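Local coordinates for protein GRMZM2G135359 pseudokinase (PDB 6CPY) that is a maize receptor-like pseudokinase, represented here by its kinase-like domain, that may bind ATP and probably acts in signalling at a membrane, at residues 147-158 with 217-228. Sequence-based numbering, arbitrary orientation.
Sequences RLRISMGIAYCL and IVRKYGMVLLEI
The ring of Tyr-221 enters a hollow formed by Ser-151, Ile-154, Ala-155 and Leu-158, the first of two knobs that lock helix 217-228 against helix 147-158 in a nearly antiparallel pair (171°) whose axes come within 10.6 Å. With CG anti to the backbone N (chi1 179°), the ring is carried across to the facing helix, where CG2 of Ile-154 meets its edge, 3.6 Å from CE1, and CD2 of Leu-158 lies obliquely against CD1. At the far end of the ring, its OH donates to the carbonyl O of Ser-151 (2.8 Å), coming from above the carbonyl plane, while Ala-155 N reaches the same oxygen from the opposite face.

About two turns further along, Ile-228, the second knob, fills a hollow among Arg-147, Ile-150, Ser-151 and Ile-154. Its CG2 packs 3.6 Å from CB of Arg-147, and its CD1 reaches between Ile-150 and Ile-154. Ser-151 lies between the two knobs; its OG donates to Arg-147 O (2.8 Å) and also touches CD1 of both Leu-225 and Ile-228. Toward the C-terminal end of segment 147-158, CD2 of Leu-158 abuts CG2 of Ile-217 at 3.9 Å.

The extended Arg-147 chain slides past Ile-228, and NH1 donates to Ile-228 O (2.8 Å, 162°) in the guanidinium plane; NH1 also forms a salt bridge with Asp-261, while NE bonds to Leu-142 O and NH2 to Ser-263 OG. This helix pair belongs to the core of the kinase-like C-lobe. Its chemistry implies apolar interlocking pinned by two side-chain-to-carbonyl bonds, with the buried arginine charge probably balanced by Asp-261.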
loop_
_atom_site.group_PDB
_atom_site.type_symbol
_atom_site.label_atom_id
_atom_site.label_comp_id
_atom_site.label_asym_id
_atom_site.label_seq_id
_atom_site.Cartn_x
_atom_site.Cartn_y
_atom_site.Cartn_z
ATOM N N ARG A 147 11.805 -0.292 -11.893
ATOM C CA ARG A 147 11.206 0.925 -11.368
ATOM C C ARG A 147 9.969 1.384 -12.142
ATOM O O ARG A 147 9.024 1.867 -11.552
ATOM C CB ARG A 147 12.243 2.028 -11.257
ATOM C CG ARG A 147 13.311 1.665 -10.248
ATOM C CD ARG A 147 14.119 2.848 -9.783
ATOM N NE ARG A 147 15.356 2.375 -9.168
ATOM C CZ ARG A 147 16.141 3.098 -8.378
ATOM N NH1 ARG A 147 15.839 4.346 -8.053
ATOM N NH2 ARG A 147 17.255 2.552 -7.924
ATOM N N LEU A 148 9.982 1.239 -13.464
ATOM C CA LEU A 148 8.816 1.575 -14.259
ATOM C C LEU A 148 7.650 0.630 -13.999
ATOM O O LEU A 148 6.517 1.074 -13.896
ATOM C CB LEU A 148 9.167 1.626 -15.753
ATOM C CG LEU A 148 9.558 3.044 -16.208
ATOM C CD1 LEU A 148 10.555 3.732 -15.291
ATOM C CD2 LEU A 148 10.083 2.992 -17.636
ATOM N N ARG A 149 7.939 -0.660 -13.891
ATOM C CA ARG A 149 6.916 -1.637 -13.531
ATOM C C ARG A 149 6.268 -1.339 -12.187
ATOM O O ARG A 149 5.072 -1.446 -12.045
ATOM C CB ARG A 149 7.497 -3.045 -13.483
ATOM C CG ARG A 149 7.800 -3.661 -14.834
ATOM C CD ARG A 149 7.429 -5.137 -14.817
ATOM N NE ARG A 149 7.784 -5.778 -13.556
ATOM C CZ ARG A 149 7.127 -6.801 -13.000
ATOM N NH1 ARG A 149 6.046 -7.334 -13.570
ATOM N NH2 ARG A 149 7.554 -7.294 -11.851
ATOM N N ILE A 150 7.077 -0.975 -11.201
ATOM C CA ILE A 150 6.571 -0.632 -9.885
ATOM C C ILE A 150 5.717 0.636 -9.965
ATOM O O ILE A 150 4.597 0.673 -9.464
ATOM C CB ILE A 150 7.731 -0.465 -8.882
ATOM C CG1 ILE A 150 8.339 -1.846 -8.570
ATOM C CG2 ILE A 150 7.261 0.253 -7.618
ATOM C CD1 ILE A 150 9.725 -1.776 -7.966
ATOM N N SER A 151 6.232 1.656 -10.643
ATOM C CA SER A 151 5.490 2.906 -10.823
ATOM C C SER A 151 4.110 2.700 -11.483
ATOM O O SER A 151 3.111 3.291 -11.057
ATOM C CB SER A 151 6.341 3.891 -11.672
ATOM O OG SER A 151 7.594 4.178 -11.058
ATOM N N MET A 152 4.060 1.874 -12.520
ATOM C CA MET A 152 2.816 1.611 -13.238
ATOM C C MET A 152 1.859 0.821 -12.359
ATOM O O MET A 152 0.683 1.179 -12.241
ATOM C CB MET A 152 3.072 0.858 -14.545
ATOM C CG MET A 152 1.901 0.912 -15.526
ATOM S SD MET A 152 1.583 2.592 -16.117
ATOM C CE MET A 152 3.231 3.206 -15.860
ATOM N N GLY A 153 2.369 -0.238 -11.726
ATOM C CA GLY A 153 1.570 -1.050 -10.801
ATOM C C GLY A 153 0.872 -0.226 -9.739
ATOM O O GLY A 153 -0.320 -0.412 -9.485
ATOM N N ILE A 154 1.614 0.690 -9.117
ATOM C CA ILE A 154 1.050 1.623 -8.146
ATOM C C ILE A 154 -0.073 2.457 -8.759
ATOM O O ILE A 154 -1.167 2.559 -8.189
ATOM C CB ILE A 154 2.130 2.539 -7.524
ATOM C CG1 ILE A 154 3.114 1.725 -6.677
ATOM C CG2 ILE A 154 1.491 3.594 -6.644
ATOM C CD1 ILE A 154 4.390 2.458 -6.347
ATOM N N ALA A 155 0.184 3.042 -9.931
ATOM C CA ALA A 155 -0.823 3.864 -10.586
ATOM C C ALA A 155 -2.107 3.082 -10.886
ATOM O O ALA A 155 -3.200 3.587 -10.639
ATOM C CB ALA A 155 -0.268 4.482 -11.861
ATOM N N TYR A 156 -1.975 1.859 -11.396
ATOM C CA TYR A 156 -3.152 1.026 -11.717
ATOM C C TYR A 156 -3.962 0.686 -10.464
ATOM O O TYR A 156 -5.188 0.670 -10.518
ATOM C CB TYR A 156 -2.769 -0.274 -12.417
ATOM C CG TYR A 156 -2.354 -0.144 -13.872
ATOM C CD1 TYR A 156 -3.107 0.614 -14.777
ATOM C CD2 TYR A 156 -1.250 -0.840 -14.362
ATOM C CE1 TYR A 156 -2.731 0.714 -16.114
ATOM C CE2 TYR A 156 -0.881 -0.762 -15.702
ATOM C CZ TYR A 156 -1.612 0.029 -16.568
ATOM O OH TYR A 156 -1.231 0.119 -17.893
ATOM N N CYS A 157 -3.275 0.420 -9.355
ATOM C CA CYS A 157 -3.957 0.170 -8.075
ATOM C C CYS A 157 -4.711 1.418 -7.611
ATOM O O CYS A 157 -5.916 1.362 -7.294
ATOM C CB CYS A 157 -2.957 -0.257 -6.998
ATOM S SG CYS A 157 -3.748 -0.661 -5.421
ATOM N N LEU A 158 -4.018 2.550 -7.587
ATOM C CA LEU A 158 -4.638 3.788 -7.120
ATOM C C LEU A 158 -5.840 4.198 -7.985
ATOM O O LEU A 158 -6.837 4.718 -7.459
ATOM C CB LEU A 158 -3.614 4.924 -7.042
ATOM C CG LEU A 158 -2.777 5.032 -5.756
ATOM C CD1 LEU A 158 -2.261 3.694 -5.271
ATOM C CD2 LEU A 158 -1.623 5.996 -5.960
ATOM N N ILE A 217 -4.012 12.115 -2.599
ATOM C CA ILE A 217 -3.416 10.845 -3.045
ATOM C C ILE A 217 -2.609 11.050 -4.334
ATOM O O ILE A 217 -1.515 10.505 -4.471
ATOM C CB ILE A 217 -4.478 9.751 -3.278
ATOM C CG1 ILE A 217 -5.205 9.413 -1.966
ATOM C CG2 ILE A 217 -3.851 8.490 -3.864
ATOM C CD1 ILE A 217 -4.293 9.048 -0.810
ATOM N N VAL A 218 -3.160 11.826 -5.267
ATOM C CA VAL A 218 -2.437 12.201 -6.481
ATOM C C VAL A 218 -1.097 12.867 -6.151
ATOM O O VAL A 218 -0.082 12.533 -6.770
ATOM C CB VAL A 218 -3.274 13.119 -7.388
ATOM C CG1 VAL A 218 -2.400 13.791 -8.451
ATOM C CG2 VAL A 218 -4.401 12.332 -8.048
ATOM N N ARG A 219 -1.095 13.797 -5.196
ATOM C CA ARG A 219 0.142 14.467 -4.760
ATOM C C ARG A 219 1.126 13.460 -4.178
ATOM O O ARG A 219 2.312 13.484 -4.498
ATOM C CB ARG A 219 -0.141 15.563 -3.727
ATOM C CG ARG A 219 1.103 16.319 -3.251
ATOM C CD ARG A 219 0.837 17.158 -2.006
ATOM N NE ARG A 219 0.411 16.342 -0.864
ATOM C CZ ARG A 219 1.221 15.673 -0.041
ATOM N NH1 ARG A 219 2.539 15.687 -0.204
ATOM N NH2 ARG A 219 0.700 14.967 0.958
ATOM N N LYS A 220 0.623 12.586 -3.318
ATOM C CA LYS A 220 1.434 11.522 -2.746
ATOM C C LYS A 220 2.023 10.598 -3.816
ATOM O O LYS A 220 3.188 10.203 -3.699
ATOM C CB LYS A 220 0.629 10.714 -1.734
ATOM C CG LYS A 220 0.440 11.422 -0.401
ATOM C CD LYS A 220 -0.474 10.607 0.498
ATOM C CE LYS A 220 -0.520 11.163 1.908
ATOM N NZ LYS A 220 -1.384 10.316 2.769
ATOM N N TYR A 221 1.234 10.257 -4.837
ATOM C CA TYR A 221 1.737 9.463 -5.957
ATOM C C TYR A 221 2.912 10.163 -6.633
ATOM O O TYR A 221 3.937 9.547 -6.910
ATOM C CB TYR A 221 0.656 9.156 -7.008
ATOM C CG TYR A 221 1.232 8.345 -8.148
ATOM C CD1 TYR A 221 1.480 6.981 -7.988
ATOM C CD2 TYR A 221 1.599 8.941 -9.349
ATOM C CE1 TYR A 221 2.047 6.239 -9.004
ATOM C CE2 TYR A 221 2.164 8.211 -10.368
ATOM C CZ TYR A 221 2.392 6.858 -10.191
ATOM O OH TYR A 221 2.947 6.115 -11.198
ATOM N N GLY A 222 2.751 11.454 -6.903
ATOM C CA GLY A 222 3.821 12.249 -7.505
ATOM C C GLY A 222 5.096 12.214 -6.679
ATOM O O GLY A 222 6.174 12.094 -7.233
ATOM N N MET A 223 4.965 12.295 -5.358
ATOM C CA MET A 223 6.120 12.257 -4.461
ATOM C C MET A 223 6.816 10.893 -4.480
ATOM O O MET A 223 8.053 10.813 -4.414
ATOM C CB MET A 223 5.696 12.620 -3.032
ATOM C CG MET A 223 5.264 14.072 -2.891
ATOM S SD MET A 223 6.623 15.218 -3.170
ATOM C CE MET A 223 7.488 15.131 -1.604
ATOM N N VAL A 224 6.021 9.827 -4.545
ATOM C CA VAL A 224 6.566 8.472 -4.586
ATOM C C VAL A 224 7.245 8.218 -5.934
ATOM O O VAL A 224 8.307 7.587 -5.994
ATOM C CB VAL A 224 5.479 7.406 -4.287
ATOM C CG1 VAL A 224 5.983 6.004 -4.595
ATOM C CG2 VAL A 224 5.037 7.490 -2.829
ATOM N N LEU A 225 6.626 8.681 -7.017
ATOM C CA LEU A 225 7.245 8.592 -8.337
ATOM C C LEU A 225 8.590 9.344 -8.346
ATOM O O LEU A 225 9.601 8.829 -8.843
ATOM C CB LEU A 225 6.301 9.109 -9.423
ATOM C CG LEU A 225 6.868 9.143 -10.848
ATOM C CD1 LEU A 225 7.372 7.780 -11.266
ATOM C CD2 LEU A 225 5.825 9.650 -11.834
ATOM N N LEU A 226 8.605 10.550 -7.780
ATOM C CA LEU A 226 9.855 11.318 -7.653
ATOM C C LEU A 226 10.917 10.562 -6.857
ATOM O O LEU A 226 12.100 10.581 -7.197
ATOM C CB LEU A 226 9.588 12.678 -6.990
ATOM C CG LEU A 226 10.785 13.643 -6.947
ATOM C CD1 LEU A 226 11.247 13.944 -8.367
ATOM C CD2 LEU A 226 10.431 14.918 -6.201
ATOM N N GLU A 227 10.481 9.892 -5.793
ATOM C CA GLU A 227 11.367 9.085 -4.960
ATOM C C GLU A 227 11.925 7.891 -5.719
ATOM O O GLU A 227 13.103 7.580 -5.619
ATOM C CB GLU A 227 10.613 8.635 -3.705
ATOM C CG GLU A 227 11.447 7.855 -2.705
ATOM C CD GLU A 227 10.601 7.282 -1.584
ATOM O OE1 GLU A 227 9.434 7.708 -1.438
ATOM O OE2 GLU A 227 11.111 6.413 -0.848
ATOM N N ILE A 228 11.077 7.254 -6.518
ATOM C CA ILE A 228 11.502 6.119 -7.333
ATOM C C ILE A 228 12.537 6.584 -8.368
ATOM O O ILE A 228 13.533 5.907 -8.617
ATOM C CB ILE A 228 10.286 5.463 -8.029
ATOM C CG1 ILE A 228 9.405 4.728 -7.006
ATOM C CG2 ILE A 228 10.738 4.533 -9.129
ATOM C CD1 ILE A 228 8.008 4.389 -7.485
#